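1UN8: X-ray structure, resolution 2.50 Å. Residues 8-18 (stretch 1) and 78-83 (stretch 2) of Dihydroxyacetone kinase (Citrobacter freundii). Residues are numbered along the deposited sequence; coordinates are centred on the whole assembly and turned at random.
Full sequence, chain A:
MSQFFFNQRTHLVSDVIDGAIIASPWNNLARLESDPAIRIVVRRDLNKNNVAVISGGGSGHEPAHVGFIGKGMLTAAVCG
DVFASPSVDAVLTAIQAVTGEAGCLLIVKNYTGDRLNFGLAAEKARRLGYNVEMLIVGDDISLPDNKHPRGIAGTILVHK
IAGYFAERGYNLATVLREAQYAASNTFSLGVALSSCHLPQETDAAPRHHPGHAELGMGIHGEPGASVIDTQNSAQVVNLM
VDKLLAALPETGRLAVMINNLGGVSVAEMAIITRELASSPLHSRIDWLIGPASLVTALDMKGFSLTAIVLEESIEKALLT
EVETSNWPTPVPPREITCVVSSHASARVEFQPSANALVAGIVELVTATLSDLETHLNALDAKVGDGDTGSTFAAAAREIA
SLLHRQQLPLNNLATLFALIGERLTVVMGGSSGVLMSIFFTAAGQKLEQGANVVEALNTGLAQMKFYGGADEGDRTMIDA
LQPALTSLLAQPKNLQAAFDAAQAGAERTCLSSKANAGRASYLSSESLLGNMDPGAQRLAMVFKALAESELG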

# COMPACT_ATOMS: atom_id res chain seq x y z
N GLN A 8 18.77 4.36 11.36
CA GLN A 8 19.23 3.79 12.63
C GLN A 8 18.10 2.93 13.20
O GLN A 8 16.97 3.40 13.35
CB GLN A 8 19.57 4.90 13.64
CG GLN A 8 20.77 5.75 13.25
CD GLN A 8 22.01 4.91 12.98
OE1 GLN A 8 22.55 4.26 13.89
NE2 GLN A 8 22.48 4.92 11.72
N ARG A 9 18.38 1.67 13.51
CA ARG A 9 17.34 0.81 14.05
C ARG A 9 16.67 1.43 15.28
O ARG A 9 15.44 1.43 15.38
CB ARG A 9 17.88 -0.57 14.43
CG ARG A 9 16.83 -1.49 15.05
CD ARG A 9 15.69 -1.76 14.08
NE ARG A 9 14.64 -2.60 14.66
CZ ARG A 9 13.72 -2.16 15.51
NH1 ARG A 9 13.70 -0.89 15.88
NH2 ARG A 9 12.80 -2.99 16.00
N THR A 10 17.47 1.95 16.20
CA THR A 10 16.93 2.54 17.42
C THR A 10 16.07 3.78 17.21
O THR A 10 15.27 4.13 18.08
CB THR A 10 18.04 2.88 18.48
OG1 THR A 10 18.90 3.91 17.97
CG2 THR A 10 18.88 1.64 18.79
N HIS A 11 16.20 4.44 16.06
CA HIS A 11 15.39 5.64 15.77
C HIS A 11 14.20 5.35 14.85
O HIS A 11 13.42 6.25 14.53
CB HIS A 11 16.26 6.72 15.14
CG HIS A 11 17.34 7.25 16.04
ND1 HIS A 11 18.30 8.14 15.62
CD2 HIS A 11 17.60 7.01 17.35
CE1 HIS A 11 19.11 8.42 16.63
NE2 HIS A 11 18.70 7.75 17.69
N LEU A 12 14.08 4.09 14.44
CA LEU A 12 13.04 3.62 13.53
C LEU A 12 11.66 4.20 13.82
O LEU A 12 11.11 4.96 13.00
CB LEU A 12 12.99 2.08 13.57
CG LEU A 12 12.25 1.17 12.57
CD1 LEU A 12 10.99 1.82 12.02
CD2 LEU A 12 13.18 0.79 11.45
N VAL A 13 11.08 3.83 14.96
CA VAL A 13 9.76 4.31 15.31
C VAL A 13 9.69 5.83 15.36
O VAL A 13 8.72 6.43 14.88
CB VAL A 13 9.30 3.75 16.67
CG1 VAL A 13 8.01 4.43 17.10
CG2 VAL A 13 9.10 2.24 16.56
N SER A 14 10.71 6.46 15.94
CA SER A 14 10.72 7.91 16.01
C SER A 14 10.70 8.52 14.61
O SER A 14 9.98 9.49 14.36
CB SER A 14 11.96 8.40 16.74
OG SER A 14 11.96 9.82 16.80
N ASP A 15 11.48 7.96 13.70
CA ASP A 15 11.48 8.48 12.34
C ASP A 15 10.10 8.34 11.67
O ASP A 15 9.66 9.22 10.92
CB ASP A 15 12.57 7.79 11.51
CG ASP A 15 13.99 8.11 12.01
OD1 ASP A 15 14.19 9.21 12.56
OD2 ASP A 15 14.90 7.27 11.84
N VAL A 16 9.40 7.24 11.95
CA VAL A 16 8.08 7.01 11.39
C VAL A 16 7.14 8.11 11.87
O VAL A 16 6.36 8.67 11.10
CB VAL A 16 7.50 5.62 11.81
CG1 VAL A 16 6.01 5.54 11.52
CG2 VAL A 16 8.22 4.52 11.07
N ILE A 17 7.22 8.43 13.15
CA ILE A 17 6.39 9.46 13.75
C ILE A 17 6.64 10.82 13.06
O ILE A 17 5.70 11.51 12.64
CB ILE A 17 6.67 9.57 15.28
CG1 ILE A 17 6.32 8.24 15.98
CG2 ILE A 17 5.93 10.80 15.85
CD1 ILE A 17 5.31 8.32 17.08
N ASP A 18 7.92 11.20 12.93
CA ASP A 18 8.26 12.47 12.27
C ASP A 18 7.64 12.51 10.88
O ASP A 18 7.02 13.51 10.48
CB ASP A 18 9.79 12.65 12.19
CG ASP A 18 10.42 12.94 13.55
OD1 ASP A 18 9.75 13.60 14.38
OD2 ASP A 18 11.58 12.54 13.79
N VAL A 78 0.13 5.82 22.01
CA VAL A 78 1.41 5.51 22.63
C VAL A 78 2.07 4.46 21.73
O VAL A 78 1.57 3.34 21.61
CB VAL A 78 1.20 4.94 24.05
CG1 VAL A 78 2.45 5.16 24.89
CG2 VAL A 78 -0.03 5.57 24.69
N CYS A 79 3.18 4.86 21.11
CA CYS A 79 3.92 4.02 20.18
C CYS A 79 5.11 3.25 20.75
O CYS A 79 6.10 3.86 21.20
CB CYS A 79 4.40 4.87 19.00
SG CYS A 79 3.09 5.91 18.29
N GLY A 80 5.02 1.92 20.73
CA GLY A 80 6.11 1.11 21.23
C GLY A 80 7.03 0.89 20.05
O GLY A 80 6.82 1.44 18.96
N ASP A 81 8.07 0.10 20.26
CA ASP A 81 8.99 -0.19 19.17
C ASP A 81 8.24 -1.12 18.21
O ASP A 81 7.09 -1.50 18.48
CB ASP A 81 10.25 -0.86 19.73
CG ASP A 81 11.44 -0.72 18.80
OD1 ASP A 81 12.59 -0.80 19.30
OD2 ASP A 81 11.25 -0.55 17.58
N VAL A 82 8.88 -1.49 17.11
CA VAL A 82 8.26 -2.36 16.13
C VAL A 82 7.76 -3.66 16.76
O VAL A 82 8.55 -4.43 17.30
CB VAL A 82 9.23 -2.73 15.00
CG1 VAL A 82 8.50 -3.53 13.94
CG2 VAL A 82 9.83 -1.47 14.40
N PHE A 83 6.45 -3.88 16.68
CA PHE A 83 5.84 -5.09 17.22
C PHE A 83 6.17 -5.35 18.68
O PHE A 83 6.20 -6.50 19.12
CB PHE A 83 6.28 -6.30 16.39
CG PHE A 83 5.74 -6.31 14.99
CD1 PHE A 83 6.08 -7.34 14.10
CD2 PHE A 83 4.86 -5.31 14.55
CE1 PHE A 83 5.55 -7.37 12.81
CE2 PHE A 83 4.33 -5.34 13.26
CZ PHE A 83 4.67 -6.38 12.39
O HOH W 1 12.60 2.34 16.80

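A recurring principle of protein packing is that a small contact between segments distant in sequence can divide into a polar part, anchored by a charged pair, and an apolar part, built from the side chains along one side of a helix. The meeting of residues 8-18 and 78-83 in dihydroxyacetone kinase, whose touching residues are at least 62 positions apart in the chain, is a compact example that buries 309 Å² in total.

The first stretch enters a helix that runs from L12 through D18 and beyond. Ahead of it the chain is already drawn into turns, with H11 N donating to Q8 O and L12 N to R9 O; the regular helical pattern then follows, as in I17 N to V13 O, 3.0 Å. The second stretch brings in a strand that includes V78 and C79, and the chain turns a corner at D81. Helix and strand axes approach to 9.4 Å, and their directions differ by 141°, so the two run roughly, but far from exactly, antiparallel. The backbones come nearest where V13 faces the corner: V13 CA lies 6.0 Å from D81 CA.

The polar part centres on one carboxylate oxygen. The CA-to-CB bond of R9 points sideways to the second stretch, but the end of the side chain comes nearer, and its guanidinium forms a salt bridge with D81. R9 NH1 donates to D81 OD2 at 3.0 Å with an angle of 158°, while R9 NH2 reaches the same D81 OD2 at 3.3 Å and a more bent 141°. The oxygen lies at the guanidinium edge, near its plane, where the N-H groups point. D81 OD2 also accepts from the backbone of its neighbour, V82 N, at 2.6 Å, a bond that ties the carboxylate to the chain at the corner while it receives the arginine.

Water 1 extends this network to the start of the helix. It accepts from V13 N at 2.8 Å, a backbone amide near the start of the helix, and its oxygen lies 3.3 Å from D81 OD2, to which it can donate. The carboxylate is thereby linked to the helix backbone as well as to R9.

Beside this network lies the apolar part, with V13 in the middle. Its CB points toward the second stretch: V13 CG2 sits 3.4 Å from G80 O and 3.6 Å from D81 CA, and V13 CG1 lies 4.1 Å from C79 CB. One turn further along the helix, I17 continues the packing, its CD1 3.5 Å from C79 SG. At the other end, V82 CG2 is 4.0 Å from L12 CG and 3.7 Å from R9 NH2, so this methyl touches both apolar and charged neighbours. G80 has no side chain, and a CB there would point away from the helix; its contribution is backbone alone.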